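Local coordinates for protein peptidase M42 (Thaumarchaeota archaeon SCGC AB-539-E09, PDB 5DS0) that probably acts as a metal-dependent aminopeptidase of the M42 family, trimming residues from the N-terminal ends of peptides within a twelve-subunit TET assembly, at residues C[81-86]-C[136-141]. Numbering follows the deposited sequence.
Sequences GYLTFN and MFIDIG
Two reciprocal backbone bonds make Leu-83 and Ile-138 a hydrogen-bonded antiparallel pair: Leu-83 N to Ile-138 O measures 2.9 Å and is nearly straight (176° at the hydrogen), and Ile-138 N returns to Leu-83 O. They join strands 82-88 and 137-139, neighbours in the closed six-stranded barrel that forms a domain separate from the cobalt-bearing part of the chain. The apolar, well-buried part lies on the side of Leu-83, Ile-138 and Phe-85. Phe-85 holds CG between its backbone N and carbonyl carbon (chi1 60°), which raises the ring across the end of Ile-138, Phe-85 CD2 lying 3.4 Å from Ile-138 CD1; further on, Phe-85 CZ meets Met-136 CB at 3.9 Å, and Leu-83 CD1 touches Ile-140 CG2.

The face of Tyr-82 and Asp-139 is more polar, and its neighbours Thr-84 and Phe-137 are partly exposed. Thr-84 points away from 136-141, and its OG1 hydrogen-bonds to Ser-75 OG, while the rings of Tyr-82 and Phe-137 cross obliquely, centroids 5.4 Å apart. Beside Tyr-82 runs Asp-139, its CG 3.4 Å from Tyr-82 CE2. Asp-139 OD1 accepts Gly-141 N at 2.8 Å, closing an Asx turn, and forms a salt bridge with Arg-322 of a second subunit, while OD2 is hydrogen-bonded to His-323 of that same subunit. An alanine here would lose the carboxylate and would probably loosen both turn and subunit junction. Apolar contacts thus pack one side of the strand pair, whereas a carboxylate, its charge probably stabilised by the neighbouring arginine, ties the other to the assembly.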
loop_
_atom_site.group_PDB
_atom_site.type_symbol
_atom_site.label_atom_id
_atom_site.label_comp_id
_atom_site.label_asym_id
_atom_site.label_seq_id
_atom_site.Cartn_x
_atom_site.Cartn_y
_atom_site.Cartn_z
ATOM N N GLY C 81 15.060 35.555 8.721
ATOM C CA GLY C 81 14.397 36.716 8.102
ATOM C C GLY C 81 13.228 36.402 7.187
ATOM O O GLY C 81 12.882 37.184 6.285
ATOM N N TYR C 82 12.623 35.247 7.414
ATOM C CA TYR C 82 11.484 34.801 6.637
ATOM C C TYR C 82 10.280 34.899 7.532
ATOM O O TYR C 82 10.402 34.832 8.745
ATOM C CB TYR C 82 11.693 33.364 6.167
ATOM C CG TYR C 82 12.684 33.277 5.033
ATOM C CD1 TYR C 82 14.056 33.320 5.264
ATOM C CD2 TYR C 82 12.245 33.178 3.705
ATOM C CE1 TYR C 82 14.961 33.256 4.212
ATOM C CE2 TYR C 82 13.142 33.100 2.645
ATOM C CZ TYR C 82 14.497 33.142 2.901
ATOM O OH TYR C 82 15.369 33.064 1.836
ATOM N N LEU C 83 9.113 35.052 6.933
ATOM C CA LEU C 83 7.897 35.128 7.700
ATOM C C LEU C 83 7.137 33.836 7.535
ATOM O O LEU C 83 7.068 33.321 6.443
ATOM C CB LEU C 83 7.030 36.272 7.191
ATOM C CG LEU C 83 7.761 37.588 6.918
ATOM C CD1 LEU C 83 6.798 38.649 6.417
ATOM C CD2 LEU C 83 8.507 38.107 8.136
ATOM N N THR C 84 6.559 33.324 8.610
ATOM C CA THR C 84 5.537 32.287 8.498
ATOM C C THR C 84 4.199 33.004 8.531
ATOM O O THR C 84 4.111 34.141 8.980
ATOM C CB THR C 84 5.596 31.281 9.653
ATOM O OG1 THR C 84 5.433 31.974 10.901
ATOM C CG2 THR C 84 6.929 30.558 9.651
ATOM N N PHE C 85 3.153 32.349 8.048
ATOM C CA PHE C 85 1.847 32.992 7.979
ATOM C C PHE C 85 0.713 32.004 8.216
ATOM O O PHE C 85 0.860 30.828 7.939
ATOM C CB PHE C 85 1.669 33.655 6.609
ATOM C CG PHE C 85 1.743 32.697 5.456
ATOM C CD1 PHE C 85 0.612 32.014 5.024
ATOM C CD2 PHE C 85 2.926 32.474 4.811
ATOM C CE1 PHE C 85 0.677 31.120 3.973
ATOM C CE2 PHE C 85 3.005 31.587 3.751
ATOM C CZ PHE C 85 1.880 30.905 3.330
ATOM N N ASN C 86 -0.420 32.506 8.681
ATOM C CA ASN C 86 -1.656 31.755 8.628
ATOM C C ASN C 86 -2.534 32.328 7.549
ATOM O O ASN C 86 -2.405 33.502 7.192
ATOM C CB ASN C 86 -2.359 31.805 9.964
ATOM C CG ASN C 86 -1.773 30.812 10.951
ATOM O OD1 ASN C 86 -1.719 29.626 10.669
ATOM N ND2 ASN C 86 -1.333 31.292 12.105
HETATM N N MSE C 136 5.123 26.583 4.140
HETATM C CA MSE C 136 5.524 27.692 3.279
HETATM C C MSE C 136 5.903 28.861 4.136
HETATM O O MSE C 136 5.658 28.862 5.337
HETATM C CB MSE C 136 4.377 28.100 2.373
HETATM C CG MSE C 136 4.049 27.017 1.366
HETATM SE SE MSE C 136 2.565 27.615 0.201
HETATM C CE MSE C 136 2.163 25.850 -0.577
ATOM N N PHE C 137 6.532 29.861 3.531
ATOM C CA PHE C 137 6.780 31.125 4.208
ATOM C C PHE C 137 6.898 32.217 3.188
ATOM O O PHE C 137 6.837 31.972 1.996
ATOM C CB PHE C 137 8.041 31.069 5.071
ATOM C CG PHE C 137 9.042 30.158 4.547
ATOM C CD1 PHE C 137 9.777 30.529 3.440
ATOM C CD2 PHE C 137 9.211 28.896 5.114
ATOM C CE1 PHE C 137 10.701 29.663 2.890
ATOM C CE2 PHE C 137 10.123 28.007 4.571
ATOM C CZ PHE C 137 10.875 28.395 3.452
ATOM N N ILE C 138 7.074 33.434 3.674
ATOM C CA ILE C 138 7.153 34.590 2.833
ATOM C C ILE C 138 8.554 35.130 2.924
ATOM O O ILE C 138 9.085 35.360 4.014
ATOM C CB ILE C 138 6.105 35.626 3.259
ATOM C CG1 ILE C 138 4.723 35.102 2.878
ATOM C CG2 ILE C 138 6.334 36.965 2.590
ATOM C CD1 ILE C 138 3.626 35.650 3.738
ATOM N N ASP C 139 9.129 35.345 1.752
ATOM C CA ASP C 139 10.459 35.881 1.607
ATOM C C ASP C 139 10.307 37.337 1.274
ATOM O O ASP C 139 9.707 37.680 0.260
ATOM C CB ASP C 139 11.172 35.159 0.470
ATOM C CG ASP C 139 12.613 35.586 0.313
ATOM O OD1 ASP C 139 13.044 36.566 0.962
ATOM O OD2 ASP C 139 13.333 34.929 -0.464
ATOM N N ILE C 140 10.872 38.198 2.116
ATOM C CA ILE C 140 10.802 39.644 1.887
ATOM C C ILE C 140 12.172 40.236 1.551
ATOM O O ILE C 140 12.349 41.454 1.601
ATOM C CB ILE C 140 10.184 40.387 3.088
ATOM C CG1 ILE C 140 11.005 40.137 4.354
ATOM C CG2 ILE C 140 8.757 39.931 3.301
ATOM C CD1 ILE C 140 10.707 41.098 5.483
ATOM N N GLY C 141 13.120 39.378 1.185
ATOM C CA GLY C 141 14.441 39.818 0.755
ATOM C C GLY C 141 15.362 40.104 1.916
ATOM O O GLY C 141 16.416 40.725 1.744
#